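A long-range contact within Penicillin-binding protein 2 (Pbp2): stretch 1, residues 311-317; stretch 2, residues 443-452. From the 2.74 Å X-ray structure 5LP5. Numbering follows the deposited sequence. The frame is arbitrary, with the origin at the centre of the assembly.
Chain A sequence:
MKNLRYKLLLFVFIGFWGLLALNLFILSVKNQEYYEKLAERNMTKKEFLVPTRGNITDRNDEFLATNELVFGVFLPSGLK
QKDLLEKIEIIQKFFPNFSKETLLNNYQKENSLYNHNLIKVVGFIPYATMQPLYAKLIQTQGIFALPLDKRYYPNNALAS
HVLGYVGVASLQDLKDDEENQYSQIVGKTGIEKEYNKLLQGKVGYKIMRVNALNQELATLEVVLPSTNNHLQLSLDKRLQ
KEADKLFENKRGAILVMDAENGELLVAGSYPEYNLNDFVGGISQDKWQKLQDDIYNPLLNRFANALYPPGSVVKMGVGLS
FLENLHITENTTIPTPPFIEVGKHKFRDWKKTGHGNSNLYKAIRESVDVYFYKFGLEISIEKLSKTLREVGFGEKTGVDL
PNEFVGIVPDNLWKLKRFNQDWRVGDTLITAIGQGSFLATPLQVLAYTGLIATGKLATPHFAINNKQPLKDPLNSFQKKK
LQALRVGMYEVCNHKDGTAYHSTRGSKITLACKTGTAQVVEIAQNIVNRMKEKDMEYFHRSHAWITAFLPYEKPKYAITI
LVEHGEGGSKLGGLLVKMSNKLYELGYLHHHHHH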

# COMPACT_ATOMS: atom_id res chain seq x y z
N SER A 311 29.54 -22.06 27.76
CA SER A 311 30.96 -21.72 27.71
C SER A 311 31.28 -20.37 27.04
O SER A 311 32.37 -19.84 27.24
CB SER A 311 31.74 -22.86 27.04
OG SER A 311 31.50 -24.12 27.67
N VAL A 312 30.35 -19.80 26.27
CA VAL A 312 30.60 -18.54 25.52
C VAL A 312 31.05 -17.37 26.42
O VAL A 312 31.70 -16.43 25.96
CB VAL A 312 29.37 -18.06 24.69
CG1 VAL A 312 28.93 -19.10 23.69
CG2 VAL A 312 28.20 -17.70 25.58
N VAL A 313 30.68 -17.46 27.69
CA VAL A 313 31.03 -16.43 28.66
C VAL A 313 32.51 -16.46 29.06
O VAL A 313 33.01 -15.50 29.66
CB VAL A 313 30.19 -16.58 29.94
CG1 VAL A 313 28.70 -16.59 29.60
CG2 VAL A 313 30.58 -17.84 30.70
N LYS A 314 33.21 -17.54 28.72
CA LYS A 314 34.51 -17.85 29.31
C LYS A 314 35.56 -16.77 29.13
O LYS A 314 36.36 -16.55 30.04
CB LYS A 314 35.03 -19.19 28.81
CG LYS A 314 34.44 -20.35 29.60
CD LYS A 314 34.79 -21.72 29.04
CE LYS A 314 34.12 -22.79 29.89
NZ LYS A 314 34.39 -24.17 29.42
N MET A 315 35.57 -16.10 27.98
CA MET A 315 36.52 -15.01 27.79
C MET A 315 36.15 -13.76 28.61
O MET A 315 37.03 -12.96 28.98
CB MET A 315 36.78 -14.71 26.29
CG MET A 315 35.58 -14.61 25.33
SD MET A 315 34.90 -16.12 24.58
CE MET A 315 36.41 -16.98 24.21
N GLY A 316 34.87 -13.61 28.93
CA GLY A 316 34.44 -12.57 29.88
C GLY A 316 34.85 -12.89 31.30
O GLY A 316 35.27 -12.01 32.06
N VAL A 317 34.72 -14.17 31.66
CA VAL A 317 35.13 -14.68 32.98
C VAL A 317 36.65 -14.57 33.16
O VAL A 317 37.15 -14.04 34.15
CB VAL A 317 34.70 -16.17 33.14
CG1 VAL A 317 35.16 -16.74 34.47
CG2 VAL A 317 33.20 -16.33 33.00
N GLN A 443 22.49 -10.35 23.39
CA GLN A 443 23.53 -10.08 24.39
C GLN A 443 24.85 -10.72 24.00
O GLN A 443 25.92 -10.06 24.07
CB GLN A 443 23.08 -10.53 25.79
CG GLN A 443 22.10 -9.54 26.43
CD GLN A 443 21.51 -9.98 27.75
OE1 GLN A 443 21.27 -11.17 27.98
NE2 GLN A 443 21.26 -9.02 28.63
N VAL A 444 24.78 -11.98 23.56
CA VAL A 444 25.99 -12.74 23.17
C VAL A 444 26.68 -12.08 21.98
O VAL A 444 27.91 -11.96 21.95
CB VAL A 444 25.62 -14.19 22.81
CG1 VAL A 444 26.85 -14.95 22.34
CG2 VAL A 444 25.00 -14.89 24.01
N LEU A 445 25.87 -11.64 21.01
CA LEU A 445 26.34 -10.94 19.81
C LEU A 445 27.05 -9.63 20.12
O LEU A 445 28.16 -9.38 19.60
CB LEU A 445 25.16 -10.65 18.87
CG LEU A 445 25.43 -9.79 17.63
CD1 LEU A 445 26.11 -10.57 16.52
CD2 LEU A 445 24.14 -9.19 17.12
N ALA A 446 26.42 -8.77 20.94
CA ALA A 446 27.03 -7.50 21.30
C ALA A 446 28.36 -7.76 22.03
O ALA A 446 29.39 -7.11 21.77
CB ALA A 446 26.09 -6.69 22.17
N TYR A 447 28.29 -8.71 22.94
CA TYR A 447 29.44 -9.17 23.71
C TYR A 447 30.57 -9.62 22.80
O TYR A 447 31.72 -9.18 22.96
CB TYR A 447 28.96 -10.30 24.66
CG TYR A 447 29.98 -11.29 25.16
CD1 TYR A 447 30.99 -10.92 26.05
CD2 TYR A 447 29.89 -12.63 24.80
CE1 TYR A 447 31.90 -11.84 26.53
CE2 TYR A 447 30.79 -13.56 25.27
CZ TYR A 447 31.80 -13.17 26.14
OH TYR A 447 32.67 -14.14 26.61
N THR A 448 30.27 -10.48 21.83
CA THR A 448 31.28 -10.96 20.87
C THR A 448 31.95 -9.81 20.06
O THR A 448 33.15 -9.86 19.78
CB THR A 448 30.66 -11.97 19.90
OG1 THR A 448 30.04 -13.03 20.64
CG2 THR A 448 31.72 -12.53 18.96
N GLY A 449 31.18 -8.80 19.68
CA GLY A 449 31.72 -7.65 18.96
C GLY A 449 32.47 -6.66 19.84
O GLY A 449 33.22 -5.82 19.34
N LEU A 450 32.25 -6.72 21.16
CA LEU A 450 33.09 -5.98 22.10
C LEU A 450 34.49 -6.59 22.18
O LEU A 450 35.50 -5.88 22.17
CB LEU A 450 32.45 -5.93 23.48
CG LEU A 450 33.28 -5.27 24.60
CD1 LEU A 450 33.62 -3.83 24.27
CD2 LEU A 450 32.52 -5.31 25.91
N ILE A 451 34.54 -7.91 22.29
CA ILE A 451 35.83 -8.62 22.34
C ILE A 451 36.63 -8.26 21.10
O ILE A 451 37.74 -7.77 21.19
CB ILE A 451 35.63 -10.16 22.40
CG1 ILE A 451 34.95 -10.57 23.71
CG2 ILE A 451 36.94 -10.94 22.22
CD1 ILE A 451 35.65 -10.06 24.95
N ALA A 452 36.03 -8.48 19.94
CA ALA A 452 36.76 -8.34 18.69
C ALA A 452 37.14 -6.89 18.43
O ALA A 452 38.25 -6.62 17.98
CB ALA A 452 35.97 -8.93 17.55

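One tyrosine hydroxyl organizes this contact. Tyr447 leaves its helix with CA-to-CB directed toward the other stretch and chi1 at 157° (t), which carries the ring across the gap and sets OH against the backbone of residues 312-316. There it works in both directions. Tyr447 OH donates to Val312 O at 2.6 Å, a short hydrogen bond, and accepts from Gly316 N at 3.2 Å, with an N-H...acceptor angle of 137° that is serviceable rather than ideal. Both partners lie at the ring edge, near its plane, where a phenol hydroxyl can donate and accept without leaving conjugation with its ring.

The hydroxyl meets this backbone where the 3-10 segment 311-313 gives way to helix. Lys314 N is paired with Ser311 O at 2.9 Å, and Val317 N with Val313 O, also at 2.9 Å. Gly316 N reaches Val313 O at 2.8 Å, but that bond is weak, so the tyrosine oxygen supplies this amide with a second acceptor. Val312 O, for its part, gains a donor from the side chain across the contact. Tyr447 OH, Val312 O and Gly316 N thus each have a partner in this contact.

Gly316 also keeps the approach open. An ideal CB there would point toward the other stretch, only 3.5 Å from Tyr447 CE1, and would be crowded by Val313 O at 3.1 Å. The bare CA leaves room for the ring beside the amide.

Apolar side chains fill in around this polar centre. Met315 has its CA-to-CB bond toward the other stretch and, with chi1 at 45° (p), brings its CG to 3.2 Å from Tyr447 OH, 4.1 Å from Tyr447 CZ and 4.4 Å from Ile451 CG1. One atom, Met315 CG, thereby touches residues a helical turn apart. One turn the other way from Tyr447, Val312 CG2 meets Val444 CG1 at 4.5 Å, a looser contact between compact branched side chains. Val444, Tyr447 and Ile451 therefore present a stripe with spacings of three and four, the usual rule for one face of a helix.

The helix keeps its own accounts. Tyr447 N bonds to Gln443 O at 3.0 Å, and Ile451 N to Tyr447 O at 3.2 Å, fixing the backbone that carries the tyrosine. Thr448 OG1 donates to Val444 O at 2.7 Å, turning its polar group back onto its own helix. The whole contact buries just 243 Å², with Tyr447 contributing the largest share: a small interface built on a hydroxyl that both donates and accepts.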